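Local atomic coordinates of KaiC domain-containing protein (PDB entry 2ZTS), a protein that probably binds ATP and a metal ion as a KaiC-like P-loop NTPase, and is seen with ADP and magnesium bound. Residues L205-K210 with L214-L219; L34-T39 with G187-Y192. One frame throughout, in Å; residues are numbered along the deposited sequence.

How the interactions relate
The two contacts follow each other along the chain: interaction 2 pairs 34-39 with the loop 187-192, and interaction 1 opens afterwards, at 205-210. Their centres lie about 14 Å apart, on the same side of the chain's centre, and both reach the large mixed sheet in which strand 32-36 runs parallel to its neighbour 201-209. There they touch directly: L205 N lies 2.9 Å from T36 O, a probable hydrogen bond, and L205 CG packs on L35 CD1 at 3.8 Å. Interaction 2 thus sits where a central strand enters the phosphate-binding loop, while interaction 1 is a hairpin carrying R216 to the ADP. Both also touch a neighbouring subunit.

Interaction 1 of 2, residues L205-K210 with L214-L219; sequences LDLQEK and LKRYVL
The Q208 side chain crosses that of Y217 at about a right angle, with Q208 CB 3.4 Å from Y217 CE2. The chain runs on extended beyond CG, and NE2 stands over one face of the Y217 ring, amide and ring planes 34° apart. Y217 meets it by leaning toward the partner strand: chi1 of -67° sets CG beside its own backbone N, opposite the carbonyl carbon. Farther out, K210 CE comes within 3.9 Å of Y217 OH. Segments 205-209 and 214-219 belong to the antiparallel beta hairpin of strands 201-209 and 214-223, in the P-loop domain's sheet between strands 32-36 and 233-238, with D206-Y217 and Q208-K215 as hydrogen-bonded pairs. D206 N donates to Y217 O at 3.0 Å. The return bond from Y217 N is nearly straight at the hydrogen, 171°, yet it meets D206 O from above the carbonyl plane. That oxygen also accepts from a water 2.9 Å away, which accepts a hydrogen bond from R216 NH1, in the plane of the guanidinium at its edge. NH1 is further held by G40 O, and R216 touches the ADP. On the sheet face opposite Q208 and Y217, L207 lies alongside R216, both pointing the same way, with CD2 3.6 Å from R216 NH1. L205 CD2 packs on V218 CG2 at 3.8 Å, while M230 of a neighbouring subunit packs against both L207 and R216.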
ATOM      1  N   LEU C 205       8.128 -21.541  -7.756  1.00 23.76           N
ATOM      2  CA  LEU C 205       7.468 -21.918  -8.972  1.00 23.16           C
ATOM      3  C   LEU C 205       6.735 -20.704  -9.458  1.00 24.89           C
ATOM      4  O   LEU C 205       6.046 -20.061  -8.692  1.00 24.78           O
ATOM      5  CB  LEU C 205       6.449 -23.006  -8.693  1.00 22.32           C
ATOM      6  CG  LEU C 205       6.920 -24.333  -8.105  1.00 22.41           C
ATOM      7  CD1 LEU C 205       5.888 -25.420  -8.262  1.00 23.46           C
ATOM      8  CD2 LEU C 205       8.221 -24.792  -8.701  1.00 21.89           C
ATOM      9  N   ASP C 206       6.853 -20.410 -10.733  1.00 28.23           N
ATOM     10  CA  ASP C 206       6.297 -19.189 -11.308  1.00 31.73           C
ATOM     11  C   ASP C 206       5.757 -19.471 -12.718  1.00 34.80           C
ATOM     12  O   ASP C 206       6.052 -20.523 -13.319  1.00 32.85           O
ATOM     13  CB  ASP C 206       7.384 -18.117 -11.425  1.00 32.46           C
ATOM     14  CG  ASP C 206       6.831 -16.701 -11.280  1.00 37.39           C
ATOM     15  OD1 ASP C 206       5.579 -16.539 -11.150  1.00 37.98           O
ATOM     16  OD2 ASP C 206       7.598 -15.694 -11.288  1.00 42.59           O
ATOM     17  N   LEU C 207       4.926 -18.532 -13.183  1.00 37.82           N
ATOM     18  CA  LEU C 207       4.444 -18.449 -14.556  1.00 40.97           C
ATOM     19  C   LEU C 207       4.826 -17.087 -15.045  1.00 44.78           C
ATOM     20  O   LEU C 207       4.322 -16.091 -14.498  1.00 46.07           O
ATOM     21  CB  LEU C 207       2.935 -18.525 -14.573  1.00 41.04           C
ATOM     22  CG  LEU C 207       2.300 -19.826 -14.187  1.00 39.58           C
ATOM     23  CD1 LEU C 207       0.801 -19.660 -14.016  1.00 41.69           C
ATOM     24  CD2 LEU C 207       2.602 -20.851 -15.230  1.00 39.51           C
ATOM     25  N   GLN C 208       5.713 -17.032 -16.039  1.00 48.22           N
ATOM     26  CA  GLN C 208       6.124 -15.764 -16.628  1.00 51.94           C
ATOM     27  C   GLN C 208       5.290 -15.420 -17.862  1.00 53.66           C
ATOM     28  O   GLN C 208       4.817 -16.298 -18.557  1.00 53.01           O
ATOM     29  CB  GLN C 208       7.606 -15.783 -17.022  1.00 52.34           C
ATOM     30  CG  GLN C 208       8.526 -15.096 -15.993  1.00 54.86           C
ATOM     31  CD  GLN C 208       9.906 -14.785 -16.558  1.00 57.83           C
ATOM     32  OE1 GLN C 208      10.015 -14.089 -17.600  1.00 60.70           O
ATOM     33  NE2 GLN C 208      10.964 -15.283 -15.888  1.00 56.63           N
ATOM     34  N   GLU C 209       5.156 -14.126 -18.131  1.00 56.74           N
ATOM     35  CA  GLU C 209       4.272 -13.632 -19.191  1.00 58.99           C
ATOM     36  C   GLU C 209       5.135 -13.354 -20.414  1.00 59.45           C
ATOM     37  O   GLU C 209       5.927 -12.433 -20.375  1.00 59.80           O
ATOM     38  CB  GLU C 209       3.537 -12.342 -18.719  1.00 60.04           C
ATOM     39  CG  GLU C 209       2.179 -12.565 -18.013  1.00 61.88           C
ATOM     40  CD  GLU C 209       1.317 -11.295 -17.865  1.00 64.29           C
ATOM     41  OE1 GLU C 209       1.238 -10.477 -18.814  1.00 66.22           O
ATOM     42  OE2 GLU C 209       0.700 -11.111 -16.787  1.00 64.43           O
ATOM     43  N   LYS C 210       5.010 -14.161 -21.466  1.00 60.37           N
ATOM     44  CA  LYS C 210       5.763 -13.944 -22.704  1.00 61.77           C
ATOM     45  C   LYS C 210       5.104 -14.674 -23.891  1.00 62.52           C
ATOM     46  O   LYS C 210       5.222 -15.898 -23.977  1.00 63.52           O
ATOM     47  CB  LYS C 210       7.252 -14.418 -22.558  1.00 62.19           C
ATOM     48  CG  LYS C 210       8.350 -13.299 -22.789  1.00 63.60           C
ATOM     49  CD  LYS C 210       9.878 -13.699 -22.505  1.00 64.13           C
ATOM     50  CE  LYS C 210      10.128 -14.795 -21.404  1.00 65.16           C
ATOM     51  NZ  LYS C 210       9.638 -14.495 -19.998  1.00 63.34           N
ATOM     52  N   LEU C 214       1.866 -18.005 -20.962  1.00 51.19           N
ATOM     53  CA  LEU C 214       2.509 -18.166 -19.646  1.00 49.30           C
ATOM     54  C   LEU C 214       3.372 -19.439 -19.622  1.00 46.87           C
ATOM     55  O   LEU C 214       2.853 -20.509 -19.779  1.00 47.86           O
ATOM     56  CB  LEU C 214       1.444 -18.246 -18.543  1.00 50.33           C
ATOM     57  CG  LEU C 214       0.429 -17.110 -18.236  1.00 50.48           C
ATOM     58  CD1 LEU C 214      -0.740 -17.736 -17.457  1.00 49.83           C
ATOM     59  CD2 LEU C 214       1.018 -15.899 -17.433  1.00 50.11           C
ATOM     60  N   LYS C 215       4.681 -19.360 -19.454  1.00 44.45           N
ATOM     61  CA  LYS C 215       5.498 -20.602 -19.374  1.00 41.75           C
ATOM     62  C   LYS C 215       5.940 -20.809 -17.919  1.00 37.64           C
ATOM     63  O   LYS C 215       6.105 -19.869 -17.155  1.00 37.62           O
ATOM     64  CB  LYS C 215       6.716 -20.550 -20.315  1.00 42.70           C
ATOM     65  CG  LYS C 215       7.743 -21.828 -20.211  1.00 46.14           C
ATOM     66  CD  LYS C 215       8.034 -22.507 -21.588  1.00 49.19           C
ATOM     67  CE  LYS C 215       9.235 -21.888 -22.419  1.00 50.01           C
ATOM     68  NZ  LYS C 215      10.422 -21.437 -21.594  1.00 52.97           N
ATOM     69  N   ARG C 216       6.123 -22.055 -17.530  1.00 33.63           N
ATOM     70  CA  ARG C 216       6.460 -22.361 -16.143  1.00 30.89           C
ATOM     71  C   ARG C 216       7.956 -22.334 -15.896  1.00 29.13           C
ATOM     72  O   ARG C 216       8.747 -22.844 -16.696  1.00 26.58           O
ATOM     73  CB  ARG C 216       5.916 -23.713 -15.766  1.00 29.34           C
ATOM     74  CG  ARG C 216       4.464 -23.899 -16.082  1.00 27.84           C
ATOM     75  CD  ARG C 216       4.029 -25.209 -15.500  1.00 24.93           C
ATOM     76  NE  ARG C 216       2.661 -25.540 -15.754  1.00 28.64           N
ATOM     77  CZ  ARG C 216       1.630 -25.029 -15.081  1.00 28.29           C
ATOM     78  NH1 ARG C 216       1.829 -24.161 -14.089  1.00 21.17           N
ATOM     79  NH2 ARG C 216       0.409 -25.423 -15.389  1.00 23.65           N
ATOM     80  N   TYR C 217       8.327 -21.719 -14.791  1.00 28.61           N
ATOM     81  CA  TYR C 217       9.712 -21.629 -14.374  1.00 29.78           C
ATOM     82  C   TYR C 217       9.854 -22.100 -12.917  1.00 27.26           C
ATOM     83  O   TYR C 217       8.985 -21.901 -12.124  1.00 26.44           O
ATOM     84  CB  TYR C 217      10.231 -20.191 -14.568  1.00 30.56           C
ATOM     85  CG  TYR C 217      10.331 -19.765 -16.022  1.00 38.69           C
ATOM     86  CD1 TYR C 217      11.383 -20.202 -16.855  1.00 44.11           C
ATOM     87  CD2 TYR C 217       9.374 -18.896 -16.581  1.00 46.45           C
ATOM     88  CE1 TYR C 217      11.465 -19.777 -18.232  1.00 47.73           C
ATOM     89  CE2 TYR C 217       9.449 -18.473 -17.953  1.00 48.45           C
ATOM     90  CZ  TYR C 217      10.479 -18.921 -18.765  1.00 49.73           C
ATOM     91  OH  TYR C 217      10.487 -18.486 -20.090  1.00 53.57           O
ATOM     92  N   VAL C 218      10.955 -22.770 -12.613  1.00 26.86           N
ATOM     93  CA  VAL C 218      11.409 -23.026 -11.231  1.00 26.48           C
ATOM     94  C   VAL C 218      12.731 -22.330 -10.960  1.00 26.77           C
ATOM     95  O   VAL C 218      13.602 -22.232 -11.832  1.00 27.14           O
ATOM     96  CB  VAL C 218      11.503 -24.539 -10.933  1.00 25.37           C
ATOM     97  CG1 VAL C 218      12.459 -25.242 -11.916  1.00 26.08           C
ATOM     98  CG2 VAL C 218      11.962 -24.794  -9.549  1.00 26.78           C
ATOM     99  N   LEU C 219      12.882 -21.836  -9.740  1.00 27.06           N
ATOM    100  CA  LEU C 219      14.122 -21.231  -9.301  1.00 27.31           C
ATOM    101  C   LEU C 219      14.407 -21.711  -7.868  1.00 26.57           C
ATOM    102  O   LEU C 219      13.502 -21.767  -7.007  1.00 25.31           O
ATOM    103  CB  LEU C 219      13.935 -19.756  -9.351  1.00 28.05           C
ATOM    104  CG  LEU C 219      14.924 -18.759  -8.814  1.00 32.75           C
ATOM    105  CD1 LEU C 219      16.153 -18.766  -9.628  1.00 37.58           C
ATOM    106  CD2 LEU C 219      14.239 -17.400  -8.911  1.00 37.55           C
TER
HETATM  107  O   HOH W   1       4.228 -22.762 -12.840  1.00 25.50           O

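Interaction 2 of 2, residues L34-T39 with G187-Y192; sequences LLTGGT and GKLSRY. With ADP (adenosine-5'-diphosphate), chain H.
The closest CA pair, T36 CA and S190 CA, is 6.5 Å apart, and the contact is bridged by a side chain. T36 OG1 donates to L189 O at 2.5 Å, a short bond that approaches nearly along the C=O axis, at a C=O...donor angle of 165°. With chi1 at -176°, the hydroxyl extends away from the backbone N of T36 toward the loop, and CG2 also flanks the carbonyl, 3.3 Å from L189 O. The apolar side of the contact is looser, T36 CG2 standing 4.4 Å from L189 CG. T36 lies on the strand that leads into the P-loop (Walker A): G37 follows at once, and G38 and T39 line the ADP pocket. An alanine at T36 would take away this hydroxyl, which would probably leave L189 O without its donor and the loop 187-192 less firmly tied to the strand. Within that loop, K188 NZ donates to S190 O at 2.8 Å from above the carbonyl plane, and S190 OG bonds to E196. R191 lays its CG 3.7 Å above the centre of the Y192 ring and turns NE back to Y192 OH at 2.9 Å; E154 binds both R191 NH2 and that hydroxyl.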
ATOM      1  N   LEU C  34      10.586 -24.794   1.760  1.00 21.20           N
ATOM      2  CA  LEU C  34       9.427 -23.998   1.456  1.00 20.95           C
ATOM      3  C   LEU C  34       9.317 -23.968  -0.039  1.00 21.20           C
ATOM      4  O   LEU C  34      10.206 -23.489  -0.752  1.00 20.76           O
ATOM      5  CB  LEU C  34       9.564 -22.573   2.004  1.00 21.15           C
ATOM      6  CG  LEU C  34       8.269 -21.758   1.869  1.00 20.78           C
ATOM      7  CD1 LEU C  34       7.140 -22.269   2.780  1.00 25.14           C
ATOM      8  CD2 LEU C  34       8.502 -20.295   2.103  1.00 21.96           C
ATOM      9  N   LEU C  35       8.229 -24.554  -0.522  1.00 20.60           N
ATOM     10  CA  LEU C  35       7.847 -24.520  -1.908  1.00 19.52           C
ATOM     11  C   LEU C  35       6.729 -23.424  -2.053  1.00 20.80           C
ATOM     12  O   LEU C  35       5.610 -23.554  -1.480  1.00 21.28           O
ATOM     13  CB  LEU C  35       7.374 -25.899  -2.306  1.00 18.32           C
ATOM     14  CG  LEU C  35       6.865 -25.953  -3.734  1.00 20.23           C
ATOM     15  CD1 LEU C  35       8.001 -25.684  -4.746  1.00 21.67           C
ATOM     16  CD2 LEU C  35       6.214 -27.251  -4.018  1.00 21.91           C
ATOM     17  N   THR C  36       7.045 -22.355  -2.791  1.00 20.71           N
ATOM     18  CA  THR C  36       6.171 -21.172  -2.903  1.00 21.94           C
ATOM     19  C   THR C  36       5.918 -20.801  -4.361  1.00 22.65           C
ATOM     20  O   THR C  36       6.692 -21.129  -5.231  1.00 23.72           O
ATOM     21  CB  THR C  36       6.753 -20.000  -2.069  1.00 22.71           C
ATOM     22  OG1 THR C  36       5.865 -18.863  -2.093  1.00 20.81           O
ATOM     23  CG2 THR C  36       8.112 -19.484  -2.590  1.00 22.35           C
ATOM     24  N   GLY C  37       4.777 -20.189  -4.606  1.00 23.03           N
ATOM     25  CA  GLY C  37       4.304 -19.803  -5.894  1.00 22.47           C
ATOM     26  C   GLY C  37       2.803 -19.547  -5.864  1.00 22.63           C
ATOM     27  O   GLY C  37       2.068 -19.997  -4.949  1.00 21.72           O
ATOM     28  N   GLY C  38       2.354 -18.826  -6.885  1.00 22.99           N
ATOM     29  CA  GLY C  38       0.949 -18.443  -7.043  1.00 23.01           C
ATOM     30  C   GLY C  38       0.065 -19.631  -7.334  1.00 22.27           C
ATOM     31  O   GLY C  38       0.513 -20.777  -7.557  1.00 22.69           O
ATOM     32  N   THR C  39      -1.221 -19.390  -7.299  1.00 22.46           N
ATOM     33  CA  THR C  39      -2.184 -20.442  -7.593  1.00 23.95           C
ATOM     34  C   THR C  39      -1.850 -21.103  -8.955  1.00 23.67           C
ATOM     35  O   THR C  39      -1.646 -20.429  -9.971  1.00 21.00           O
ATOM     36  CB  THR C  39      -3.599 -19.808  -7.705  1.00 25.48           C
ATOM     37  OG1 THR C  39      -3.876 -19.036  -6.544  1.00 26.65           O
ATOM     38  CG2 THR C  39      -4.686 -20.817  -7.791  1.00 25.94           C
ATOM     39  N   GLY C 187       7.292  -9.524  -5.507  1.00 45.71           N
ATOM     40  CA  GLY C 187       7.716  -9.009  -4.213  1.00 45.18           C
ATOM     41  C   GLY C 187       7.738 -10.048  -3.076  1.00 44.92           C
ATOM     42  O   GLY C 187       8.809 -10.634  -2.732  1.00 44.40           O
ATOM     43  N   LYS C 188       6.561 -10.278  -2.468  1.00 42.84           N
ATOM     44  CA  LYS C 188       6.467 -11.254  -1.354  1.00 40.97           C
ATOM     45  C   LYS C 188       6.930 -12.704  -1.733  1.00 37.54           C
ATOM     46  O   LYS C 188       6.498 -13.277  -2.707  1.00 37.05           O
ATOM     47  CB  LYS C 188       5.051 -11.264  -0.729  1.00 40.81           C
ATOM     48  CG  LYS C 188       4.844 -10.273   0.402  1.00 42.75           C
ATOM     49  CD  LYS C 188       4.019 -10.854   1.586  1.00 45.89           C
ATOM     50  CE  LYS C 188       4.895 -11.243   2.824  1.00 45.47           C
ATOM     51  NZ  LYS C 188       5.828 -12.451   2.614  1.00 40.70           N
ATOM     52  N   LEU C 189       7.799 -13.288  -0.923  1.00 34.76           N
ATOM     53  CA  LEU C 189       8.168 -14.699  -1.111  1.00 33.65           C
ATOM     54  C   LEU C 189       7.047 -15.649  -0.650  1.00 31.29           C
ATOM     55  O   LEU C 189       6.853 -16.741  -1.194  1.00 32.15           O
ATOM     56  CB  LEU C 189       9.378 -14.974  -0.265  1.00 33.67           C
ATOM     57  CG  LEU C 189      10.239 -16.113  -0.681  1.00 35.98           C
ATOM     58  CD1 LEU C 189      10.698 -15.925  -2.150  1.00 34.09           C
ATOM     59  CD2 LEU C 189      11.434 -16.134   0.328  1.00 39.03           C
ATOM     60  N   SER C 190       6.331 -15.232   0.379  1.00 28.10           N
ATOM     61  CA  SER C 190       5.299 -16.057   0.989  1.00 27.43           C
ATOM     62  C   SER C 190       4.030 -15.266   1.291  1.00 27.35           C
ATOM     63  O   SER C 190       4.021 -14.075   1.200  1.00 26.86           O
ATOM     64  CB  SER C 190       5.834 -16.565   2.296  1.00 27.74           C
ATOM     65  OG  SER C 190       6.145 -15.473   3.135  1.00 26.14           O
ATOM     66  N   ARG C 191       2.995 -15.960   1.727  1.00 27.05           N
ATOM     67  CA  ARG C 191       1.731 -15.361   2.035  1.00 26.26           C
ATOM     68  C   ARG C 191       1.840 -14.512   3.275  1.00 26.20           C
ATOM     69  O   ARG C 191       1.304 -13.406   3.282  1.00 26.32           O
ATOM     70  CB  ARG C 191       0.684 -16.461   2.296  1.00 25.67           C
ATOM     71  CG  ARG C 191      -0.696 -15.892   2.533  1.00 24.57           C
ATOM     72  CD  ARG C 191      -1.804 -16.892   2.326  1.00 28.08           C
ATOM     73  NE  ARG C 191      -3.023 -16.453   2.961  1.00 30.03           N
ATOM     74  CZ  ARG C 191      -4.071 -15.912   2.355  1.00 29.80           C
ATOM     75  NH1 ARG C 191      -4.092 -15.667   1.047  1.00 28.68           N
ATOM     76  NH2 ARG C 191      -5.090 -15.530   3.109  1.00 28.59           N
ATOM     77  N   TYR C 192       2.471 -15.038   4.336  1.00 25.57           N
ATOM     78  CA  TYR C 192       2.446 -14.373   5.673  1.00 25.96           C
ATOM     79  C   TYR C 192       3.716 -13.612   6.064  1.00 25.34           C
ATOM     80  O   TYR C 192       3.690 -12.775   6.953  1.00 24.42           O
ATOM     81  CB  TYR C 192       2.036 -15.369   6.802  1.00 25.97           C
ATOM     82  CG  TYR C 192       0.652 -15.859   6.576  1.00 23.99           C
ATOM     83  CD1 TYR C 192      -0.441 -14.991   6.657  1.00 21.43           C
ATOM     84  CD2 TYR C 192       0.423 -17.160   6.234  1.00 21.44           C
ATOM     85  CE1 TYR C 192      -1.765 -15.462   6.385  1.00 19.74           C
ATOM     86  CE2 TYR C 192      -0.843 -17.623   5.935  1.00 20.14           C
ATOM     87  CZ  TYR C 192      -1.937 -16.773   6.022  1.00 20.17           C
ATOM     88  OH  TYR C 192      -3.174 -17.313   5.737  1.00 22.94           O
TER
HETATM   89  PB  ADP H1903      -0.972 -25.271  -7.218  1.00 22.93           P
HETATM   90  O1B ADP H1903       0.271 -24.494  -7.303  1.00 17.61           O
HETATM   91  O2B ADP H1903      -2.224 -24.384  -7.203  1.00 24.95           O
HETATM   92  O3B ADP H1903      -0.998 -26.264  -6.001  1.00 24.59           O
HETATM   93  PA  ADP H1903      -1.227 -27.618  -8.950  1.00 22.83           P
HETATM   94  O1A ADP H1903      -0.069 -28.557  -8.542  1.00 22.83           O
HETATM   95  O2A ADP H1903      -2.563 -28.033  -8.379  1.00 18.54           O
HETATM   96  O3A ADP H1903      -0.906 -26.055  -8.643  1.00 22.07           O
HETATM   97  O5' ADP H1903      -1.178 -27.591 -10.538  1.00 31.02           O
HETATM   98  C5' ADP H1903      -2.241 -28.011 -11.330  1.00 33.99           C
HETATM   99  C4' ADP H1903      -1.943 -27.797 -12.795  1.00 32.14           C
HETATM  100  O4' ADP H1903      -1.232 -28.839 -13.424  1.00 34.60           O
HETATM  101  C3' ADP H1903      -3.240 -27.611 -13.557  1.00 30.11           C
HETATM  102  O3' ADP H1903      -3.687 -26.275 -13.317  1.00 29.64           O
HETATM  103  C2' ADP H1903      -2.828 -27.986 -14.967  1.00 29.43           C
HETATM  104  O2' ADP H1903      -2.267 -26.921 -15.649  1.00 25.71           O
HETATM  105  C1' ADP H1903      -1.720 -29.025 -14.757  1.00 33.66           C
HETATM  106  N9  ADP H1903      -2.204 -30.413 -14.815  1.00 35.55           N
HETATM  107  C8  ADP H1903      -3.043 -31.042 -13.903  1.00 36.37           C
HETATM  108  N7  ADP H1903      -3.221 -32.325 -14.284  1.00 37.51           N
HETATM  109  C5  ADP H1903      -2.549 -32.504 -15.456  1.00 39.35           C
HETATM  110  C6  ADP H1903      -2.382 -33.604 -16.293  1.00 42.15           C
HETATM  111  N6  ADP H1903      -2.713 -34.837 -15.884  1.00 44.27           N
HETATM  112  N1  ADP H1903      -1.577 -33.468 -17.427  1.00 45.40           N
HETATM  113  C2  ADP H1903      -0.955 -32.264 -17.717  1.00 43.37           C
HETATM  114  N3  ADP H1903      -1.115 -31.163 -16.868  1.00 39.48           N
HETATM  115  C4  ADP H1903      -1.895 -31.301 -15.778  1.00 38.00           C